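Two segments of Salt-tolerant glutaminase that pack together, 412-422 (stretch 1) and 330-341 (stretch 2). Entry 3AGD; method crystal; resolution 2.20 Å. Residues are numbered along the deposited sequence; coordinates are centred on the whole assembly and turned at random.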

# COMPACT_ATOMS: atom_id res chain seq x y z
N ALA A 412 -7.24 10.36 -24.78
CA ALA A 412 -6.65 11.69 -24.61
C ALA A 412 -6.46 12.08 -23.15
O ALA A 412 -5.45 12.71 -22.80
CB ALA A 412 -7.49 12.74 -25.33
N ARG A 413 -7.41 11.72 -22.29
CA ARG A 413 -7.33 12.07 -20.87
C ARG A 413 -6.50 11.08 -20.06
O ARG A 413 -6.28 11.28 -18.87
CB ARG A 413 -8.73 12.16 -20.27
CG ARG A 413 -9.58 13.31 -20.79
CD ARG A 413 -9.18 14.63 -20.17
NE ARG A 413 -10.01 15.73 -20.64
CZ ARG A 413 -9.97 16.96 -20.14
NH1 ARG A 413 -9.14 17.24 -19.14
NH2 ARG A 413 -10.76 17.91 -20.63
N VAL A 414 -6.05 10.00 -20.70
CA VAL A 414 -5.23 9.03 -19.99
C VAL A 414 -3.82 9.59 -19.86
O VAL A 414 -3.21 10.00 -20.85
CB VAL A 414 -5.18 7.68 -20.75
CG1 VAL A 414 -4.21 6.73 -20.06
CG2 VAL A 414 -6.57 7.06 -20.79
N ASP A 415 -3.32 9.64 -18.63
CA ASP A 415 -1.98 10.17 -18.38
C ASP A 415 -0.91 9.18 -18.81
O ASP A 415 0.09 9.56 -19.42
CB ASP A 415 -1.83 10.52 -16.90
CG ASP A 415 -2.72 11.67 -16.48
OD1 ASP A 415 -2.72 12.70 -17.19
OD2 ASP A 415 -3.41 11.55 -15.45
N ARG A 416 -1.12 7.91 -18.49
CA ARG A 416 -0.20 6.85 -18.88
C ARG A 416 -0.79 5.49 -18.54
O ARG A 416 -1.76 5.39 -17.79
CB ARG A 416 1.17 7.04 -18.21
CG ARG A 416 1.15 7.14 -16.70
CD ARG A 416 2.46 7.76 -16.22
NE ARG A 416 2.57 7.79 -14.77
CZ ARG A 416 2.74 6.72 -14.01
NH1 ARG A 416 2.82 5.52 -14.57
NH2 ARG A 416 2.84 6.84 -12.69
N ILE A 417 -0.20 4.45 -19.11
CA ILE A 417 -0.69 3.10 -18.89
C ILE A 417 0.50 2.15 -18.83
O ILE A 417 1.46 2.32 -19.59
CB ILE A 417 -1.63 2.69 -20.04
CG1 ILE A 417 -2.17 1.28 -19.81
CG2 ILE A 417 -0.89 2.77 -21.36
CD1 ILE A 417 -3.25 0.89 -20.80
N ASP A 418 0.46 1.17 -17.93
CA ASP A 418 1.56 0.23 -17.83
C ASP A 418 1.30 -0.90 -18.81
O ASP A 418 0.24 -0.96 -19.44
CB ASP A 418 1.73 -0.27 -16.39
CG ASP A 418 0.68 -1.29 -15.98
OD1 ASP A 418 -0.44 -1.28 -16.55
OD2 ASP A 418 0.97 -2.09 -15.07
N ASP A 419 2.27 -1.80 -18.97
CA ASP A 419 2.10 -2.90 -19.91
C ASP A 419 0.92 -3.81 -19.63
O ASP A 419 0.32 -4.33 -20.56
CB ASP A 419 3.39 -3.72 -20.00
CG ASP A 419 4.51 -2.96 -20.70
OD1 ASP A 419 4.21 -1.95 -21.36
OD2 ASP A 419 5.68 -3.38 -20.59
N VAL A 420 0.60 -4.01 -18.36
CA VAL A 420 -0.53 -4.87 -18.01
C VAL A 420 -1.84 -4.27 -18.51
O VAL A 420 -2.63 -4.95 -19.16
CB VAL A 420 -0.63 -5.09 -16.49
CG1 VAL A 420 -1.94 -5.81 -16.14
CG2 VAL A 420 0.55 -5.92 -16.02
N GLY A 421 -2.08 -3.00 -18.19
CA GLY A 421 -3.30 -2.36 -18.63
C GLY A 421 -3.34 -2.32 -20.15
O GLY A 421 -4.39 -2.43 -20.77
N ARG A 422 -2.16 -2.16 -20.73
CA ARG A 422 -1.96 -2.09 -22.16
C ARG A 422 -2.31 -3.43 -22.82
O ARG A 422 -2.90 -3.47 -23.90
CB ARG A 422 -0.50 -1.70 -22.42
CG ARG A 422 -0.11 -1.46 -23.84
CD ARG A 422 1.33 -0.96 -23.93
NE ARG A 422 1.46 0.47 -23.64
CZ ARG A 422 2.12 0.98 -22.61
NH1 ARG A 422 2.73 0.18 -21.74
NH2 ARG A 422 2.21 2.29 -22.46
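Stretch 2 (330-341) HLQGVIRFGGAE

Three good backbone hydrogen bonds hold stretch 2 on stretch 1, in the pattern of parallel strands. Ile-335 N donates to Arg-416 O at 2.9 Å, Asp-418 N donates to Ile-335 O at 3.0 Å, and Asp-415 N donates to Gly-333 O at 3.0 Å. A weak bond follows, Gly-333 N to Arg-413 O at 3.3 Å. Read as register, Val-414 pairs with Gly-333, but Arg-416 pairs with Val-334 and Ile-417 with Ile-335, so stretch 1 spends one extra residue in a beta bulge. Stretch 2 turns a corner at Gly-333, whose positive phi (83°) by itself favours glycine.

Both strands then pass into helices, at Phe-337 and Asp-419. Asp-418 serves its own helix and its neighbour at once. Its OD1 caps Gly-421 N at 2.9 Å, while its OD2 lies 3.6 Å from Arg-336 NH1, a long salt bridge over one face of the guanidinium, where charge acts without a directed N-H. One water links the two helix starts, accepting from Phe-337 N at 3.0 Å and donating to Asp-418 OD2 at 2.8 Å. At the far end, another accepts from Arg-413 N at 2.9 Å and donates to Leu-331 O at 2.8 Å.

Apolar packing fills in around this frame. Val-414 CG2 meets Leu-331 CB at 3.6 Å and Ile-335 CD1 at 3.8 Å; Val-414, Ile-417 and Ile-335 share one sheet face, with Ile-417 CG1 4.1 Å from Ile-335 CG2. On the other face, Val-334 CG1 covers the Arg-416 guanidinium, 3.9 Å from CZ. Where the helices touch, Gly-421 CA lies 3.6 Å from Ala-340 CB. A CB on Gly-421 would be crowded by the strand side chains, 3.1 Å from Ile-417 CG1 and 3.3 Å from Ile-335 CG2. Farther out, Val-420 CG1 reaches the Phe-337 ring edge, 4.4 Å from CD1.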

# COMPACT_ATOMS: atom_id res chain seq x y z
N HIS A 330 -14.68 7.21 -23.07
CA HIS A 330 -13.48 7.99 -22.77
C HIS A 330 -12.82 7.56 -21.45
O HIS A 330 -13.47 7.51 -20.40
CB HIS A 330 -13.83 9.48 -22.71
CG HIS A 330 -14.05 10.10 -24.06
ND1 HIS A 330 -14.91 9.56 -25.00
CD2 HIS A 330 -13.52 11.20 -24.64
CE1 HIS A 330 -14.90 10.31 -26.09
NE2 HIS A 330 -14.06 11.31 -25.89
N LEU A 331 -11.53 7.26 -21.53
CA LEU A 331 -10.75 6.82 -20.38
C LEU A 331 -9.90 7.97 -19.84
O LEU A 331 -9.74 9.00 -20.50
CB LEU A 331 -9.85 5.64 -20.78
CG LEU A 331 -10.56 4.47 -21.46
CD1 LEU A 331 -9.58 3.33 -21.70
CD2 LEU A 331 -11.72 3.99 -20.59
N GLN A 332 -9.34 7.80 -18.64
CA GLN A 332 -8.52 8.85 -18.02
C GLN A 332 -7.71 8.29 -16.86
O GLN A 332 -7.94 7.16 -16.42
CB GLN A 332 -9.43 9.97 -17.51
CG GLN A 332 -10.25 9.56 -16.30
CD GLN A 332 -11.32 10.57 -15.91
OE1 GLN A 332 -11.20 11.75 -16.21
NE2 GLN A 332 -12.35 10.10 -15.21
N GLY A 333 -6.75 9.09 -16.38
CA GLY A 333 -5.92 8.71 -15.24
C GLY A 333 -4.71 7.83 -15.51
O GLY A 333 -4.35 7.56 -16.66
N VAL A 334 -4.07 7.40 -14.43
CA VAL A 334 -2.90 6.52 -14.51
C VAL A 334 -3.47 5.10 -14.51
O VAL A 334 -3.90 4.59 -13.48
CB VAL A 334 -1.98 6.70 -13.29
CG1 VAL A 334 -0.94 5.59 -13.23
CG2 VAL A 334 -1.30 8.06 -13.37
N ILE A 335 -3.45 4.46 -15.68
CA ILE A 335 -4.01 3.13 -15.80
C ILE A 335 -3.07 1.95 -15.67
O ILE A 335 -2.10 1.81 -16.43
CB ILE A 335 -4.79 3.01 -17.14
CG1 ILE A 335 -5.90 4.06 -17.17
CG2 ILE A 335 -5.38 1.61 -17.28
CD1 ILE A 335 -6.70 4.07 -18.46
N ARG A 336 -3.37 1.10 -14.70
CA ARG A 336 -2.62 -0.11 -14.44
C ARG A 336 -3.68 -1.21 -14.31
O ARG A 336 -4.76 -1.07 -14.88
CB ARG A 336 -1.81 0.04 -13.15
CG ARG A 336 -0.74 1.13 -13.25
CD ARG A 336 -0.16 1.51 -11.90
NE ARG A 336 1.12 0.86 -11.60
CZ ARG A 336 1.28 -0.45 -11.47
NH1 ARG A 336 0.24 -1.26 -11.61
NH2 ARG A 336 2.47 -0.96 -11.17
N PHE A 337 -3.40 -2.27 -13.57
CA PHE A 337 -4.40 -3.34 -13.45
C PHE A 337 -5.77 -2.83 -13.03
O PHE A 337 -6.77 -3.11 -13.69
CB PHE A 337 -3.97 -4.40 -12.44
CG PHE A 337 -5.00 -5.48 -12.26
CD1 PHE A 337 -5.08 -6.54 -13.17
CD2 PHE A 337 -5.93 -5.40 -11.23
CE1 PHE A 337 -6.09 -7.50 -13.04
CE2 PHE A 337 -6.94 -6.36 -11.10
CZ PHE A 337 -7.02 -7.41 -12.01
N GLY A 338 -5.81 -2.09 -11.92
CA GLY A 338 -7.06 -1.56 -11.40
C GLY A 338 -7.97 -0.86 -12.39
O GLY A 338 -9.16 -1.16 -12.48
N GLY A 339 -7.41 0.09 -13.13
CA GLY A 339 -8.20 0.82 -14.11
C GLY A 339 -8.58 -0.05 -15.29
O GLY A 339 -9.71 0.03 -15.79
N ALA A 340 -7.65 -0.88 -15.75
CA ALA A 340 -7.91 -1.75 -16.89
C ALA A 340 -9.05 -2.73 -16.60
O ALA A 340 -9.86 -3.02 -17.47
CB ALA A 340 -6.64 -2.51 -17.26
N GLU A 341 -9.10 -3.24 -15.37
CA GLU A 341 -10.14 -4.17 -14.95
C GLU A 341 -11.49 -3.47 -15.12
O GLU A 341 -12.45 -4.06 -15.61
CB GLU A 341 -9.93 -4.57 -13.49
CG GLU A 341 -10.82 -5.70 -12.95
CD GLU A 341 -12.27 -5.29 -12.74
OE1 GLU A 341 -12.50 -4.15 -12.29
OE2 GLU A 341 -13.17 -6.11 -13.01
O HOH W 1 -10.11 10.75 -22.67
O HOH W 2 -0.67 -3.35 -13.14